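PDB 3UGS: undecaprenyl pyrophosphate synthase from Campylobacter jejuni, which probably catalyses the magnesium-dependent condensation of isopentenyl diphosphate with allylic diphosphates to build long cis-polyprenyl chains. Local coordinates for residues 46-51 / 208-213; 83-88 / 114-119; 141-146 / 157-162. All blocks are in the same frame, centred on the assembly; numbering follows the deposited sequence.

Contact 1: 46-51 / 208-213; sequences CMEENI and EFKRII
Ile51 and Ile213 meet tip to tip where helix 34-48, ended by a Schellman motif, packs against helix 206-218 beside the parallel sheet of the cis-prenyltransferase fold. The motif turns the chain at Asn50, a residue type that readily accepts the positive phi of 57°. Ile51 N then bonds back to Cys46 O, leaving Ile51 placed to face the second helix.

The apolar part is small. CD1 of Ile51 lies 3.8 Å from CD1 of Ile213, and both side chains also touch Leu7, while Val45 packs on Ile213. Branching suits Ile213, which sets CD1 against Ile51 and CG2 against Glu49, while Ile51 reaches across with CD1 alone.

Glu49 joins the apolar and polar groups. Its chain bends at chi2 (-78°), which turns CD out of the line of CB and CG. CG sits 4.1 Å from CD1 of Ile213, whereas OE1 comes within 3.4 Å of CG2 of Ile213 and also lies beside CD of Lys210. Glu49 OE2 has a long, weak ion pair with Arg217.

The ionic part lies nearer solvent. Lys210 bends repeatedly along its chain and crosses the extended Glu48 at about a right angle to form a salt bridge. Lys206 pairs with OE2 of the same carboxylate, so two lysines share its charge. The modelled separation of Lys210 NZ and Glu48 OE1 is 2.4 Å, an unusually short value whose exact length is doubtful.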
ATOM      1  N   CYS A  46      -5.440  16.999  15.497  1.00 34.16           N
ATOM      2  CA  CYS A  46      -5.070  17.371  14.118  1.00 31.18           C
ATOM      3  C   CYS A  46      -4.875  18.851  13.948  1.00 31.37           C
ATOM      4  O   CYS A  46      -3.935  19.304  13.298  1.00 29.52           O
ATOM      5  CB  CYS A  46      -6.110  16.881  13.110  1.00 32.18           C
ATOM      6  SG  CYS A  46      -5.996  15.090  12.783  1.00 30.75           S
ATOM      7  N   MET A  47      -5.817  19.591  14.507  1.00 32.05           N
ATOM      8  CA  MET A  47      -5.780  21.085  14.478  1.00 36.04           C
ATOM      9  C   MET A  47      -4.569  21.637  15.250  1.00 35.65           C
ATOM     10  O   MET A  47      -3.763  22.422  14.753  1.00 32.57           O
ATOM     11  CB  MET A  47      -7.075  21.700  15.042  1.00 37.97           C
ATOM     12  CG  MET A  47      -8.263  21.512  14.095  1.00 41.03           C
ATOM     13  SD  MET A  47      -9.898  21.801  14.780  1.00 44.45           S
ATOM     14  CE  MET A  47     -10.473  23.061  13.642  1.00 40.74           C
ATOM     15  N   GLU A  48      -4.462  21.161  16.476  1.00 36.90           N
ATOM     16  CA  GLU A  48      -3.360  21.558  17.399  1.00 38.83           C
ATOM     17  C   GLU A  48      -2.011  21.256  16.760  1.00 38.13           C
ATOM     18  O   GLU A  48      -1.047  21.987  16.940  1.00 40.77           O
ATOM     19  CB  GLU A  48      -3.448  20.830  18.755  1.00 38.42           C
ATOM     20  CG  GLU A  48      -4.682  21.199  19.568  1.00 37.84           C
ATOM     21  CD  GLU A  48      -4.836  20.366  20.842  1.00 40.76           C
ATOM     22  OE1 GLU A  48      -3.862  19.700  21.260  1.00 41.50           O
ATOM     23  OE2 GLU A  48      -5.949  20.367  21.423  1.00 40.54           O
ATOM     24  N   GLU A  49      -1.989  20.182  15.986  1.00 35.50           N
ATOM     25  CA  GLU A  49      -0.740  19.688  15.314  1.00 34.93           C
ATOM     26  C   GLU A  49      -0.505  20.170  13.891  1.00 32.29           C
ATOM     27  O   GLU A  49       0.469  19.821  13.246  1.00 32.19           O
ATOM     28  CB  GLU A  49      -0.693  18.173  15.336  1.00 35.77           C
ATOM     29  CG  GLU A  49      -0.501  17.624  16.755  1.00 39.69           C
ATOM     30  CD  GLU A  49       0.941  17.714  17.252  1.00 43.48           C
ATOM     31  OE1 GLU A  49       1.356  16.756  17.945  1.00 52.75           O
ATOM     32  OE2 GLU A  49       1.675  18.695  16.944  1.00 40.03           O
ATOM     33  N   ASN A  50      -1.411  20.994  13.416  1.00 32.69           N
ATOM     34  CA  ASN A  50      -1.367  21.458  12.012  1.00 34.18           C
ATOM     35  C   ASN A  50      -1.384  20.318  10.957  1.00 30.72           C
ATOM     36  O   ASN A  50      -0.699  20.336   9.952  1.00 28.58           O
ATOM     37  CB  ASN A  50      -0.154  22.370  11.780  1.00 39.02           C
ATOM     38  CG  ASN A  50      -0.287  23.210  10.521  1.00 44.40           C
ATOM     39  OD1 ASN A  50      -1.378  23.672  10.185  1.00 51.77           O
ATOM     40  ND2 ASN A  50       0.819  23.408   9.818  1.00 47.14           N
ATOM     41  N   ILE A  51      -2.172  19.301  11.240  1.00 30.26           N
ATOM     42  CA  ILE A  51      -2.468  18.233  10.252  1.00 28.07           C
ATOM     43  C   ILE A  51      -3.700  18.695   9.440  1.00 26.43           C
ATOM     44  O   ILE A  51      -4.785  18.704   9.936  1.00 25.16           O
ATOM     45  CB  ILE A  51      -2.737  16.885  10.916  1.00 26.81           C
ATOM     46  CG1 ILE A  51      -1.457  16.392  11.596  1.00 28.82           C
ATOM     47  CG2 ILE A  51      -3.283  15.868   9.916  1.00 25.98           C
ATOM     48  CD1 ILE A  51      -1.606  15.067  12.340  1.00 27.25           C
ATOM     49  N   GLU A 208      -1.756  10.022  23.549  1.00 44.10           N
ATOM     50  CA  GLU A 208      -1.324   8.894  22.684  1.00 45.16           C
ATOM     51  C   GLU A 208      -1.232   9.298  21.182  1.00 40.55           C
ATOM     52  O   GLU A 208      -0.210   9.106  20.518  1.00 43.17           O
ATOM     53  CB  GLU A 208      -2.233   7.678  22.852  1.00 46.54           C
ATOM     54  CG  GLU A 208      -1.869   6.493  21.954  1.00 51.93           C
ATOM     55  CD  GLU A 208      -0.763   5.606  22.529  1.00 57.56           C
ATOM     56  OE1 GLU A 208      -0.194   5.971  23.587  1.00 56.26           O
ATOM     57  OE2 GLU A 208      -0.468   4.542  21.914  1.00 58.42           O
ATOM     58  N   PHE A 209      -2.302   9.870  20.683  1.00 35.46           N
ATOM     59  CA  PHE A 209      -2.291  10.498  19.335  1.00 38.36           C
ATOM     60  C   PHE A 209      -1.064  11.386  19.166  1.00 37.36           C
ATOM     61  O   PHE A 209      -0.321  11.246  18.221  1.00 40.04           O
ATOM     62  CB  PHE A 209      -3.550  11.328  19.009  1.00 36.15           C
ATOM     63  CG  PHE A 209      -4.797  10.501  18.847  1.00 39.74           C
ATOM     64  CD1 PHE A 209      -4.799   9.330  18.080  1.00 39.72           C
ATOM     65  CD2 PHE A 209      -6.005  10.906  19.435  1.00 43.41           C
ATOM     66  CE1 PHE A 209      -5.957   8.577  17.924  1.00 41.84           C
ATOM     67  CE2 PHE A 209      -7.179  10.151  19.265  1.00 41.35           C
ATOM     68  CZ  PHE A 209      -7.147   8.982  18.516  1.00 42.48           C
ATOM     69  N   LYS A 210      -0.877  12.302  20.091  1.00 36.74           N
ATOM     70  CA  LYS A 210       0.276  13.237  20.051  1.00 39.39           C
ATOM     71  C   LYS A 210       1.628  12.510  20.014  1.00 38.44           C
ATOM     72  O   LYS A 210       2.567  12.908  19.340  1.00 34.84           O
ATOM     73  CB  LYS A 210       0.327  14.143  21.274  1.00 40.79           C
ATOM     74  CG  LYS A 210      -0.907  14.955  21.546  1.00 42.18           C
ATOM     75  CD  LYS A 210      -0.946  16.155  20.635  1.00 44.79           C
ATOM     76  CE  LYS A 210      -0.909  17.448  21.404  1.00 46.91           C
ATOM     77  NZ  LYS A 210      -1.892  18.381  20.784  1.00 49.41           N
ATOM     78  N   ARG A 211       1.709  11.460  20.797  1.00 38.48           N
ATOM     79  CA  ARG A 211       2.953  10.647  20.916  1.00 39.85           C
ATOM     80  C   ARG A 211       3.365   9.972  19.592  1.00 39.05           C
ATOM     81  O   ARG A 211       4.492  10.085  19.087  1.00 36.01           O
ATOM     82  CB  ARG A 211       2.737   9.560  21.957  1.00 41.21           C
ATOM     83  CG  ARG A 211       4.005   9.153  22.662  1.00 43.46           C
ATOM     84  CD  ARG A 211       4.423   7.741  22.314  1.00 48.27           C
ATOM     85  NE  ARG A 211       3.399   6.727  22.564  1.00 47.78           N
ATOM     86  CZ  ARG A 211       3.286   5.616  21.839  1.00 49.85           C
ATOM     87  NH1 ARG A 211       4.130   5.392  20.848  1.00 49.43           N
ATOM     88  NH2 ARG A 211       2.332   4.731  22.083  1.00 54.60           N
ATOM     89  N   ILE A 212       2.382   9.257  19.074  1.00 37.85           N
ATOM     90  CA  ILE A 212       2.422   8.614  17.757  1.00 34.61           C
ATOM     91  C   ILE A 212       2.859   9.633  16.693  1.00 34.18           C
ATOM     92  O   ILE A 212       3.715   9.395  15.844  1.00 35.19           O
ATOM     93  CB  ILE A 212       1.039   8.031  17.382  1.00 37.22           C
ATOM     94  CG1 ILE A 212       0.794   6.712  18.153  1.00 36.71           C
ATOM     95  CG2 ILE A 212       0.923   7.862  15.860  1.00 32.93           C
ATOM     96  CD1 ILE A 212      -0.642   6.232  18.156  1.00 32.59           C
ATOM     97  N   ILE A 213       2.252  10.789  16.777  1.00 28.96           N
ATOM     98  CA  ILE A 213       2.626  11.906  15.906  1.00 30.77           C
ATOM     99  C   ILE A 213       4.106  12.322  16.075  1.00 30.51           C
ATOM    100  O   ILE A 213       4.806  12.611  15.119  1.00 29.88           O
ATOM    101  CB  ILE A 213       1.708  13.124  16.093  1.00 29.51           C
ATOM    102  CG1 ILE A 213       0.452  12.939  15.250  1.00 29.80           C
ATOM    103  CG2 ILE A 213       2.416  14.402  15.683  1.00 30.68           C
ATOM    104  CD1 ILE A 213      -0.752  13.710  15.740  1.00 30.48           C
TER

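Contact 2: 83-88 / 114-119; sequences DEALEK and TLVEEK
Leu86 fills the gap between helix 68-88 and helix 107-120, meeting Leu115, Val116 and Lys119. Its CB leaves the flank of its helix, pointing neither straight at the partner nor away, so the contact depends on the atoms beyond. CG comes first, 4.1 Å from CB of Val116, whose side chain it crosses obliquely. Both methyls then meet CD2 of Leu115, each at 3.9 Å, and CD2 alone goes on to CD of Lys119. A leucine suits this place because CD2 spans one turn of the partner helix while CD1 doubles the touch on Leu115. Beside it, the small Ala85 lets Val116 come close: CG2 of Val116, anti to its own backbone N, sits 4.0 Å from CB of Ala85.

Lys119 crosses Leu86 at about a right angle. Its fully extended chain lays CD against CD2 of Leu86 and brings NZ to a hydrogen bond with Leu86 O, modelled at a short 2.5 Å whose exact length is uncertain. This carbonyl belongs to the final turn of helix 68-88, where the ammonium charge would be expected to be favourable.

The short segments run nearly parallel, 21° apart. Strand 94-99 separates the two helices in sequence, the alternation of helix and parallel strand characteristic of the cis-prenyltransferase fold; the contact itself lies away from the farnesyl monophosphate pocket, which Ile74 and Leu78 line earlier in helix 68-88.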
ATOM      1  N   ASP A  83     -25.282  13.247  10.249  1.00 42.32           N
ATOM      2  CA  ASP A  83     -26.114  14.196  11.035  1.00 44.07           C
ATOM      3  C   ASP A  83     -25.282  15.032  12.009  1.00 43.01           C
ATOM      4  O   ASP A  83     -25.364  16.252  12.039  1.00 46.92           O
ATOM      5  CB  ASP A  83     -27.213  13.467  11.799  1.00 47.47           C
ATOM      6  CG  ASP A  83     -28.307  12.889  10.869  1.00 53.64           C
ATOM      7  OD1 ASP A  83     -28.516  13.397   9.738  1.00 50.54           O
ATOM      8  OD2 ASP A  83     -28.962  11.918  11.302  1.00 54.99           O
ATOM      9  N   GLU A  84     -24.444  14.359  12.776  1.00 44.00           N
ATOM     10  CA  GLU A  84     -23.477  15.035  13.703  1.00 45.58           C
ATOM     11  C   GLU A  84     -22.676  16.083  12.951  1.00 43.34           C
ATOM     12  O   GLU A  84     -22.485  17.206  13.397  1.00 44.32           O
ATOM     13  CB  GLU A  84     -22.482  14.072  14.366  1.00 47.02           C
ATOM     14  CG  GLU A  84     -23.006  13.408  15.627  1.00 52.11           C
ATOM     15  CD  GLU A  84     -22.844  14.260  16.878  1.00 60.45           C
ATOM     16  OE1 GLU A  84     -22.156  15.304  16.816  1.00 62.18           O
ATOM     17  OE2 GLU A  84     -23.414  13.875  17.931  1.00 68.53           O
ATOM     18  N   ALA A  85     -22.234  15.676  11.780  1.00 41.18           N
ATOM     19  CA  ALA A  85     -21.399  16.546  10.910  1.00 41.45           C
ATOM     20  C   ALA A  85     -22.214  17.712  10.343  1.00 39.60           C
ATOM     21  O   ALA A  85     -21.731  18.814  10.185  1.00 40.37           O
ATOM     22  CB  ALA A  85     -20.731  15.739   9.790  1.00 36.48           C
ATOM     23  N   LEU A  86     -23.475  17.452  10.048  1.00 42.32           N
ATOM     24  CA  LEU A  86     -24.394  18.535   9.607  1.00 43.83           C
ATOM     25  C   LEU A  86     -24.577  19.527  10.746  1.00 44.33           C
ATOM     26  O   LEU A  86     -24.761  20.717  10.538  1.00 45.57           O
ATOM     27  CB  LEU A  86     -25.782  18.023   9.211  1.00 42.48           C
ATOM     28  CG  LEU A  86     -25.947  17.860   7.699  1.00 43.62           C
ATOM     29  CD1 LEU A  86     -27.194  17.006   7.444  1.00 44.34           C
ATOM     30  CD2 LEU A  86     -25.962  19.204   6.971  1.00 39.17           C
ATOM     31  N   GLU A  87     -24.531  18.982  11.945  1.00 41.34           N
ATOM     32  CA  GLU A  87     -24.712  19.774  13.178  1.00 48.18           C
ATOM     33  C   GLU A  87     -23.456  20.561  13.578  1.00 48.60           C
ATOM     34  O   GLU A  87     -23.448  21.787  13.728  1.00 48.45           O
ATOM     35  CB  GLU A  87     -25.132  18.874  14.351  1.00 49.06           C
ATOM     36  CG  GLU A  87     -24.903  19.491  15.729  1.00 52.42           C
ATOM     37  CD  GLU A  87     -25.606  18.740  16.853  1.00 56.47           C
ATOM     38  OE1 GLU A  87     -25.116  17.646  17.256  1.00 61.49           O
ATOM     39  OE2 GLU A  87     -26.645  19.251  17.340  1.00 60.75           O
ATOM     40  N   LYS A  88     -22.399  19.794  13.738  1.00 47.49           N
ATOM     41  CA  LYS A  88     -21.151  20.252  14.412  1.00 47.58           C
ATOM     42  C   LYS A  88     -20.020  20.731  13.524  1.00 46.03           C
ATOM     43  O   LYS A  88     -19.125  21.379  14.008  1.00 51.10           O
ATOM     44  CB  LYS A  88     -20.598  19.157  15.326  1.00 51.43           C
ATOM     45  CG  LYS A  88     -21.490  18.868  16.536  1.00 55.95           C
ATOM     46  CD  LYS A  88     -20.954  17.754  17.422  1.00 61.79           C
ATOM     47  CE  LYS A  88     -21.873  17.495  18.618  1.00 63.93           C
ATOM     48  NZ  LYS A  88     -21.349  16.388  19.471  1.00 62.67           N
ATOM     49  N   THR A 114     -23.831  15.202  -0.001  1.00 33.96           N
ATOM     50  CA  THR A 114     -23.681  16.430  -0.806  1.00 39.24           C
ATOM     51  C   THR A 114     -24.024  17.646   0.033  1.00 37.53           C
ATOM     52  O   THR A 114     -23.393  18.676  -0.025  1.00 36.25           O
ATOM     53  CB  THR A 114     -24.603  16.477  -2.026  1.00 41.49           C
ATOM     54  OG1 THR A 114     -25.864  15.932  -1.633  1.00 53.74           O
ATOM     55  CG2 THR A 114     -24.021  15.691  -3.219  1.00 36.07           C
ATOM     56  N   LEU A 115     -25.030  17.464   0.841  1.00 39.12           N
ATOM     57  CA  LEU A 115     -25.514  18.518   1.725  1.00 40.97           C
ATOM     58  C   LEU A 115     -24.435  19.001   2.675  1.00 41.51           C
ATOM     59  O   LEU A 115     -24.102  20.197   2.725  1.00 41.89           O
ATOM     60  CB  LEU A 115     -26.707  18.029   2.549  1.00 43.70           C
ATOM     61  CG  LEU A 115     -27.561  19.178   3.133  1.00 46.45           C
ATOM     62  CD1 LEU A 115     -28.236  19.997   2.030  1.00 43.95           C
ATOM     63  CD2 LEU A 115     -28.588  18.617   4.126  1.00 48.32           C
ATOM     64  N   VAL A 116     -23.896  18.072   3.447  1.00 38.76           N
ATOM     65  CA  VAL A 116     -22.886  18.470   4.460  1.00 38.01           C
ATOM     66  C   VAL A 116     -21.655  18.973   3.712  1.00 36.24           C
ATOM     67  O   VAL A 116     -20.997  19.915   4.115  1.00 37.88           O
ATOM     68  CB  VAL A 116     -22.521  17.356   5.461  1.00 41.55           C
ATOM     69  CG1 VAL A 116     -21.944  16.153   4.743  1.00 46.60           C
ATOM     70  CG2 VAL A 116     -21.509  17.841   6.494  1.00 34.97           C
ATOM     71  N   GLU A 117     -21.416  18.387   2.558  1.00 34.71           N
ATOM     72  CA  GLU A 117     -20.292  18.819   1.714  1.00 36.81           C
ATOM     73  C   GLU A 117     -20.391  20.306   1.363  1.00 39.00           C
ATOM     74  O   GLU A 117     -19.471  21.083   1.541  1.00 40.26           O
ATOM     75  CB  GLU A 117     -20.175  18.001   0.438  1.00 36.27           C
ATOM     76  CG  GLU A 117     -19.347  16.734   0.601  1.00 40.09           C
ATOM     77  CD  GLU A 117     -19.176  15.926  -0.701  1.00 42.26           C
ATOM     78  OE1 GLU A 117     -20.033  16.036  -1.624  1.00 44.99           O
ATOM     79  OE2 GLU A 117     -18.179  15.163  -0.810  1.00 37.74           O
ATOM     80  N   GLU A 118     -21.548  20.660   0.843  1.00 41.03           N
ATOM     81  CA  GLU A 118     -21.858  22.036   0.420  1.00 43.29           C
ATOM     82  C   GLU A 118     -21.794  22.971   1.624  1.00 40.95           C
ATOM     83  O   GLU A 118     -21.204  24.038   1.588  1.00 41.56           O
ATOM     84  CB  GLU A 118     -23.254  22.117  -0.236  1.00 46.07           C
ATOM     85  N   LYS A 119     -22.383  22.522   2.709  1.00 37.65           N
ATOM     86  CA  LYS A 119     -22.452  23.353   3.923  1.00 38.34           C
ATOM     87  C   LYS A 119     -21.049  23.645   4.517  1.00 40.62           C
ATOM     88  O   LYS A 119     -20.805  24.654   5.178  1.00 37.61           O
ATOM     89  CB  LYS A 119     -23.317  22.672   4.968  1.00 40.18           C
ATOM     90  CG  LYS A 119     -23.743  23.559   6.112  1.00 39.50           C
ATOM     91  CD  LYS A 119     -24.344  22.729   7.249  1.00 41.71           C
ATOM     92  CE  LYS A 119     -24.816  23.614   8.406  1.00 43.02           C
ATOM     93  NZ  LYS A 119     -25.543  22.866   9.469  1.00 41.75           N
TER

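Contact 3: 141-146 / 157-162; sequences IRAAKR and ENLTQN
Ala143 and Leu159 make the tightest apolar touch between helix 136-149 and helix 156-161, with CB of Ala143 3.4 Å from CD2 of Leu159. The same methyl lies 3.5 Å from Ala144 N and also reaches CB of Ala144, so one leucine branch rests on the surface left by two neighbouring alanines. Their small side chains suit the place, because the backbones come close: CA of Ala143 and CA of Asn162 are 4.9 Å apart.

The polar first shell is formed by Arg146 and Asn162, whose side chains slide past each other in opposite directions. Arg146 is extended from CG to NE, which brings NE out beside Asn162. From the guanidinium beyond, NH1 donates to Asn162 O at 2.8 Å, the oxygen lying at the guanidinium edge but 17° out of its plane. The bond is moderately bent, with an N-H...O angle of 149°. CB of Asn162 meanwhile sits 3.7 Å from Ala143 O.

A second shell fixes both partners. Asn162 ND2 bonds back to Asn158 O at 2.8 Å with a straighter angle of 165°, the acceptor lying in the amide plane; this holds the buried amide in its rotation, and OD1 has a weak bond from Lys150. On the arginine side, Asp164 pairs with NH1 of Arg146 and with Arg142, so the carboxylate holds two guanidiniums together and probably steadies the one that grips Asn162 O.

Further out lies the second subunit. Leu154 of that subunit packs on Ala144, and Ile141 of that subunit on Leu159, so the apolar seam between the helices continues into its partner. The arrangement is a pair of helices joined by a short connection, lying at the dimer interface of this homodimeric synthase.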
ATOM      1  N   ILE A 141      -8.294   3.422 -11.121  1.00 21.61           N
ATOM      2  CA  ILE A 141      -8.923   3.212 -12.468  1.00 21.22           C
ATOM      3  C   ILE A 141      -9.677   4.450 -12.911  1.00 21.06           C
ATOM      4  O   ILE A 141      -9.577   4.901 -14.028  1.00 23.68           O
ATOM      5  CB  ILE A 141      -9.863   1.985 -12.530  1.00 21.67           C
ATOM      6  CG1 ILE A 141      -9.142   0.812 -13.211  1.00 23.01           C
ATOM      7  CG2 ILE A 141     -11.013   2.245 -13.512  1.00 22.23           C
ATOM      8  CD1 ILE A 141      -7.991   0.178 -12.503  1.00 23.14           C
ATOM      9  N   ARG A 142     -10.416   5.007 -11.984  1.00 21.34           N
ATOM     10  CA  ARG A 142     -11.199   6.213 -12.226  1.00 21.94           C
ATOM     11  C   ARG A 142     -10.290   7.401 -12.549  1.00 21.78           C
ATOM     12  O   ARG A 142     -10.605   8.267 -13.354  1.00 24.11           O
ATOM     13  CB  ARG A 142     -12.157   6.538 -11.053  1.00 23.41           C
ATOM     14  CG  ARG A 142     -13.236   5.446 -10.881  1.00 26.00           C
ATOM     15  CD  ARG A 142     -14.457   5.801 -10.042  1.00 26.24           C
ATOM     16  NE  ARG A 142     -14.079   5.752  -8.623  1.00 26.08           N
ATOM     17  CZ  ARG A 142     -13.738   6.804  -7.898  1.00 25.37           C
ATOM     18  NH1 ARG A 142     -13.324   6.639  -6.641  1.00 27.35           N
ATOM     19  NH2 ARG A 142     -13.809   8.013  -8.429  1.00 25.15           N
ATOM     20  N   ALA A 143      -9.148   7.435 -11.904  1.00 21.54           N
ATOM     21  CA  ALA A 143      -8.205   8.534 -12.140  1.00 21.53           C
ATOM     22  C   ALA A 143      -7.611   8.438 -13.539  1.00 22.90           C
ATOM     23  O   ALA A 143      -7.435   9.450 -14.234  1.00 24.03           O
ATOM     24  CB  ALA A 143      -7.119   8.538 -11.126  1.00 20.76           C
ATOM     25  N   ALA A 144      -7.326   7.202 -13.945  1.00 21.58           N
ATOM     26  CA  ALA A 144      -6.746   6.917 -15.282  1.00 22.99           C
ATOM     27  C   ALA A 144      -7.730   7.302 -16.427  1.00 24.55           C
ATOM     28  O   ALA A 144      -7.339   7.739 -17.488  1.00 25.54           O
ATOM     29  CB  ALA A 144      -6.353   5.454 -15.422  1.00 20.46           C
ATOM     30  N   LYS A 145      -9.003   7.084 -16.190  1.00 24.56           N
ATOM     31  CA  LYS A 145     -10.020   7.424 -17.184  1.00 26.81           C
ATOM     32  C   LYS A 145     -10.177   8.942 -17.312  1.00 27.95           C
ATOM     33  O   LYS A 145     -10.381   9.457 -18.394  1.00 29.99           O
ATOM     34  CB  LYS A 145     -11.353   6.784 -16.848  1.00 26.68           C
ATOM     35  CG  LYS A 145     -11.286   5.273 -16.899  1.00 27.83           C
ATOM     36  CD  LYS A 145     -12.504   4.679 -16.224  1.00 29.90           C
ATOM     37  CE  LYS A 145     -13.090   3.536 -17.037  1.00 32.35           C
ATOM     38  NZ  LYS A 145     -14.489   3.314 -16.568  1.00 34.42           N
ATOM     39  N   ARG A 146     -10.110   9.625 -16.183  1.00 26.26           N
ATOM     40  CA  ARG A 146     -10.172  11.085 -16.161  1.00 27.24           C
ATOM     41  C   ARG A 146      -9.018  11.719 -16.964  1.00 28.63           C
ATOM     42  O   ARG A 146      -9.159  12.761 -17.618  1.00 29.06           O
ATOM     43  CB  ARG A 146     -10.112  11.646 -14.744  1.00 27.48           C
ATOM     44  CG  ARG A 146     -11.356  11.470 -13.922  1.00 26.70           C
ATOM     45  CD  ARG A 146     -11.040  11.766 -12.435  1.00 27.12           C
ATOM     46  NE  ARG A 146     -12.250  11.758 -11.629  1.00 27.97           N
ATOM     47  CZ  ARG A 146     -12.326  11.402 -10.357  1.00 28.92           C
ATOM     48  NH1 ARG A 146     -11.231  11.032  -9.674  1.00 28.67           N
ATOM     49  NH2 ARG A 146     -13.515  11.412  -9.772  1.00 28.64           N
ATOM     50  N   GLU A 157       2.340  11.704 -12.629  1.00 21.54           N
ATOM     51  CA  GLU A 157       1.898  13.000 -12.153  1.00 22.29           C
ATOM     52  C   GLU A 157       0.462  13.253 -12.512  1.00 22.36           C
ATOM     53  O   GLU A 157      -0.325  13.688 -11.689  1.00 21.64           O
ATOM     54  CB  GLU A 157       2.756  14.102 -12.686  1.00 25.43           C
ATOM     55  CG  GLU A 157       4.240  13.924 -12.343  1.00 29.26           C
ATOM     56  CD  GLU A 157       5.013  12.977 -13.299  1.00 33.77           C
ATOM     57  OE1 GLU A 157       4.418  12.102 -13.991  1.00 31.22           O
ATOM     58  OE2 GLU A 157       6.259  13.092 -13.334  1.00 40.27           O
ATOM     59  N   ASN A 158       0.113  12.936 -13.738  1.00 21.26           N
ATOM     60  CA  ASN A 158      -1.248  13.181 -14.174  1.00 22.30           C
ATOM     61  C   ASN A 158      -2.270  12.317 -13.477  1.00 22.20           C
ATOM     62  O   ASN A 158      -3.359  12.741 -13.179  1.00 21.95           O
ATOM     63  CB  ASN A 158      -1.384  13.063 -15.688  1.00 23.91           C
ATOM     64  CG  ASN A 158      -0.868  14.312 -16.420  1.00 23.72           C
ATOM     65  OD1 ASN A 158      -1.005  15.418 -15.925  1.00 26.06           O
ATOM     66  ND2 ASN A 158      -0.284  14.127 -17.597  1.00 22.31           N
ATOM     67  N   LEU A 159      -1.903  11.079 -13.208  1.00 22.02           N
ATOM     68  CA  LEU A 159      -2.798  10.155 -12.530  1.00 21.44           C
ATOM     69  C   LEU A 159      -2.982  10.591 -11.082  1.00 21.81           C
ATOM     70  O   LEU A 159      -4.059  10.603 -10.554  1.00 22.05           O
ATOM     71  CB  LEU A 159      -2.258   8.748 -12.638  1.00 23.27           C
ATOM     72  CG  LEU A 159      -2.820   7.515 -11.916  1.00 24.25           C
ATOM     73  CD1 LEU A 159      -2.780   7.605 -10.394  1.00 23.13           C
ATOM     74  CD2 LEU A 159      -4.209   7.226 -12.411  1.00 22.86           C
ATOM     75  N   THR A 160      -1.902  10.979 -10.453  1.00 21.45           N
ATOM     76  CA  THR A 160      -1.976  11.525  -9.100  1.00 20.98           C
ATOM     77  C   THR A 160      -2.992  12.653  -8.990  1.00 20.86           C
ATOM     78  O   THR A 160      -3.871  12.648  -8.145  1.00 19.90           O
ATOM     79  CB  THR A 160      -0.589  12.026  -8.661  1.00 19.99           C
ATOM     80  OG1 THR A 160       0.308  10.915  -8.718  1.00 20.12           O
ATOM     81  CG2 THR A 160      -0.599  12.599  -7.315  1.00 17.52           C
ATOM     82  N   GLN A 161      -2.834  13.629  -9.855  1.00 22.53           N
ATOM     83  CA  GLN A 161      -3.659  14.867  -9.809  1.00 24.16           C
ATOM     84  C   GLN A 161      -5.141  14.600 -10.119  1.00 22.64           C
ATOM     85  O   GLN A 161      -5.992  15.433  -9.916  1.00 24.75           O
ATOM     86  CB  GLN A 161      -3.150  15.960 -10.758  1.00 25.68           C
ATOM     87  CG  GLN A 161      -1.804  16.531 -10.352  1.00 30.11           C
ATOM     88  CD  GLN A 161      -1.697  16.767  -8.827  1.00 37.56           C
ATOM     89  OE1 GLN A 161      -0.819  16.158  -8.134  1.00 38.35           O
ATOM     90  NE2 GLN A 161      -2.570  17.669  -8.286  1.00 34.96           N
ATOM     91  N   ASN A 162      -5.417  13.445 -10.648  1.00 20.73           N
ATOM     92  CA  ASN A 162      -6.800  13.070 -10.983  1.00 21.53           C
ATOM     93  C   ASN A 162      -7.446  12.059 -10.047  1.00 21.29           C
ATOM     94  O   ASN A 162      -8.607  11.651 -10.242  1.00 20.86           O
ATOM     95  CB  ASN A 162      -6.935  12.624 -12.442  1.00 22.39           C
ATOM     96  CG  ASN A 162      -6.903  13.806 -13.402  1.00 22.23           C
ATOM     97  OD1 ASN A 162      -7.928  14.492 -13.568  1.00 24.88           O
ATOM     98  ND2 ASN A 162      -5.733  14.075 -14.005  1.00 18.27           N
TER

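In the fold
The three contacts are widely spaced in one domain, and none touches another. Contact 1 and contact 2 have centres 24 Å apart, contact 2 and contact 3 28 Å, and contact 1 and contact 3 30 Å. Along the chain, contact 1 closes a long loop holding the other two, which follow in series. Contact 1 joins an early helix to the last one, 206-218, beside strands 9-14 and 193-197. Contact 2 joins the helices before and after edge strand 94-99. Contact 3 follows strand 126-134 and adjoins the second subunit. The set thus ties the chain's two ends together, sets a helix that lines the prenyl pocket against its neighbour, and reaches the dimer interface.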